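Side-chain contact in BolA-like protein (Babesia bovis, PDB 3O2E), which belongs to the BolA/IbaG family and, like other members of that family, may bind a [2Fe-2S] cluster, though its own role is not established: residues N55-S60 against G97-K102. Residues are numbered along the deposited sequence; the frame is centred on the assembly and turned at random.
Sequences NAYIVS and GEWEAK
Val-59 sets its CG2 methyl against a face of the Trp-99 indole in a CH-pi contact. The methyl carbon sits 3.6 Å from the centroid of the five-membered ring of Trp-99, 11° off the ring normal. Valine suits this place because its two methyls branch at CB: while CG2 lies over the five-membered ring, CG1 reaches the root of the same side chain, 3.8 Å from Trp-99 CB. Tyr-57 meets the indole differently, at the rim: its OH lies 3.4 Å from Trp-99 CD1, near the indole plane, and its CE2 is 3.9 Å from Trp-99 NE1, itself close to the plane of the phenol ring. The two edges meet with ring planes steeply inclined, and no hydrogen bond joins the two segments. Tyrosine is long enough to reach here although its first side-chain bond does not point to the helix, and tryptophan offers a face to the methyl and an edge to the phenol. The first side-chain bond of Trp-99 points toward the strand, and chi1 of -172° places CG opposite the backbone N, laying the indole across Val-59.

In the alpha/beta fold of this BolA-family protein, helices 25-36 and 68-78 pack against one face of a three-stranded mixed sheet. Tyr-57 and Val-59, two residues apart on the central strand 52-59, meet the short C-terminal helix 96-101 through Trp-99, whereas Ala-56 and Ile-58 touch Leu-32 of helix 25-36. The outer strand 40-45 supplies Phe-40, which touches both Tyr-57 and Val-59 and whose ring meets the indole with planes about 20° apart. At the helix start, Thr-95 OG1 accepts a hydrogen bond from Glu-98 N, while the carboxylate of Glu-98 forms a salt bridge with Arg-71 of helix 68-78.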
loop_
_atom_site.group_PDB
_atom_site.type_symbol
_atom_site.label_atom_id
_atom_site.label_comp_id
_atom_site.label_asym_id
_atom_site.label_seq_id
_atom_site.Cartn_x
_atom_site.Cartn_y
_atom_site.Cartn_z
ATOM N N ASN A 55 -2.162 0.213 7.014
ATOM C CA ASN A 55 -1.844 -1.151 6.629
ATOM C C ASN A 55 -2.460 -1.309 5.226
ATOM O O ASN A 55 -3.593 -0.931 5.050
ATOM C CB ASN A 55 -2.457 -2.159 7.612
ATOM C CG ASN A 55 -2.301 -1.745 9.102
ATOM O OD1 ASN A 55 -3.307 -1.559 9.813
ATOM N ND2 ASN A 55 -1.067 -1.614 9.568
ATOM N N ALA A 56 -1.736 -1.878 4.262
ATOM C CA ALA A 56 -2.248 -1.958 2.903
ATOM C C ALA A 56 -2.244 -3.400 2.427
ATOM O O ALA A 56 -1.196 -4.009 2.381
ATOM C CB ALA A 56 -1.427 -1.065 1.975
ATOM N N TYR A 57 -3.430 -3.953 2.142
ATOM C CA TYR A 57 -3.588 -5.239 1.454
ATOM C C TYR A 57 -3.758 -4.966 -0.045
ATOM O O TYR A 57 -4.726 -4.353 -0.460
ATOM C CB TYR A 57 -4.763 -6.016 2.019
ATOM C CG TYR A 57 -4.859 -7.438 1.529
ATOM C CD1 TYR A 57 -4.217 -8.481 2.203
ATOM C CD2 TYR A 57 -5.591 -7.751 0.400
ATOM C CE1 TYR A 57 -4.284 -9.783 1.734
ATOM C CE2 TYR A 57 -5.682 -9.047 -0.057
ATOM C CZ TYR A 57 -5.031 -10.051 0.606
ATOM O OH TYR A 57 -5.158 -11.341 0.148
ATOM N N ILE A 58 -2.765 -5.383 -0.842
ATOM C CA ILE A 58 -2.647 -4.944 -2.264
ATOM C C ILE A 58 -2.484 -6.156 -3.187
ATOM O O ILE A 58 -1.544 -6.923 -3.054
ATOM C CB ILE A 58 -1.410 -4.006 -2.527
ATOM C CG1 ILE A 58 -1.221 -3.021 -1.378
ATOM C CG2 ILE A 58 -1.553 -3.260 -3.914
ATOM C CD1 ILE A 58 0.001 -2.257 -1.427
ATOM N N VAL A 59 -3.395 -6.298 -4.115
ATOM C CA VAL A 59 -3.326 -7.298 -5.179
ATOM C C VAL A 59 -3.085 -6.516 -6.481
ATOM O O VAL A 59 -3.894 -5.683 -6.859
ATOM C CB VAL A 59 -4.631 -8.068 -5.313
ATOM C CG1 VAL A 59 -4.532 -9.179 -6.439
ATOM C CG2 VAL A 59 -5.015 -8.658 -3.971
ATOM N N SER A 60 -1.954 -6.762 -7.132
ATOM C CA SER A 60 -1.555 -5.993 -8.322
ATOM C C SER A 60 -0.712 -6.818 -9.275
ATOM O O SER A 60 0.206 -7.503 -8.826
ATOM C CB SER A 60 -0.760 -4.779 -7.917
ATOM O OG SER A 60 -0.255 -4.092 -9.059
ATOM N N GLY A 97 -2.730 -13.703 -9.463
ATOM C CA GLY A 97 -2.547 -15.142 -9.439
ATOM C C GLY A 97 -2.388 -15.799 -8.078
ATOM O O GLY A 97 -2.975 -16.869 -7.810
ATOM N N GLU A 98 -1.565 -15.188 -7.232
ATOM C CA GLU A 98 -1.386 -15.641 -5.874
ATOM C C GLU A 98 -2.648 -15.433 -5.052
ATOM O O GLU A 98 -2.982 -16.255 -4.223
ATOM C CB GLU A 98 -0.238 -14.889 -5.230
ATOM C CG GLU A 98 1.143 -15.234 -5.807
ATOM C CD GLU A 98 2.170 -14.157 -5.554
ATOM O OE1 GLU A 98 1.844 -13.201 -4.826
ATOM O OE2 GLU A 98 3.301 -14.235 -6.125
ATOM N N TRP A 99 -3.327 -14.300 -5.261
ATOM C CA TRP A 99 -4.592 -13.984 -4.575
ATOM C C TRP A 99 -5.638 -15.038 -4.847
ATOM O O TRP A 99 -6.296 -15.529 -3.928
ATOM C CB TRP A 99 -5.110 -12.619 -5.047
ATOM C CG TRP A 99 -6.280 -12.059 -4.328
ATOM C CD1 TRP A 99 -6.390 -11.821 -2.987
ATOM C CD2 TRP A 99 -7.445 -11.534 -4.918
ATOM N NE1 TRP A 99 -7.570 -11.225 -2.708
ATOM C CE2 TRP A 99 -8.249 -11.039 -3.879
ATOM C CE3 TRP A 99 -7.895 -11.428 -6.236
ATOM C CZ2 TRP A 99 -9.477 -10.444 -4.108
ATOM C CZ3 TRP A 99 -9.115 -10.848 -6.464
ATOM C CH2 TRP A 99 -9.902 -10.366 -5.401
ATOM N N GLU A 100 -5.815 -15.357 -6.111
ATOM C CA GLU A 100 -6.743 -16.423 -6.483
ATOM C C GLU A 100 -6.306 -17.773 -5.841
ATOM O O GLU A 100 -7.131 -18.485 -5.252
ATOM C CB GLU A 100 -6.887 -16.466 -7.999
ATOM N N ALA A 101 -5.014 -18.078 -5.837
ATOM C CA ALA A 101 -4.535 -19.327 -5.193
ATOM C C ALA A 101 -4.592 -19.406 -3.634
ATOM O O ALA A 101 -4.560 -20.493 -3.060
ATOM C CB ALA A 101 -3.103 -19.670 -5.708
ATOM N N LYS A 102 -4.647 -18.276 -2.939
ATOM C CA LYS A 102 -4.865 -18.284 -1.508
ATOM C C LYS A 102 -6.385 -18.150 -1.253
ATOM O O LYS A 102 -6.817 -17.973 -0.092
ATOM C CB LYS A 102 -4.064 -17.159 -0.841
ATOM C CG LYS A 102 -2.556 -17.338 -1.019
ATOM C CD LYS A 102 -1.772 -16.157 -0.494
ATOM C CE LYS A 102 -0.267 -16.381 -0.543
ATOM N NZ LYS A 102 0.152 -17.319 0.532
#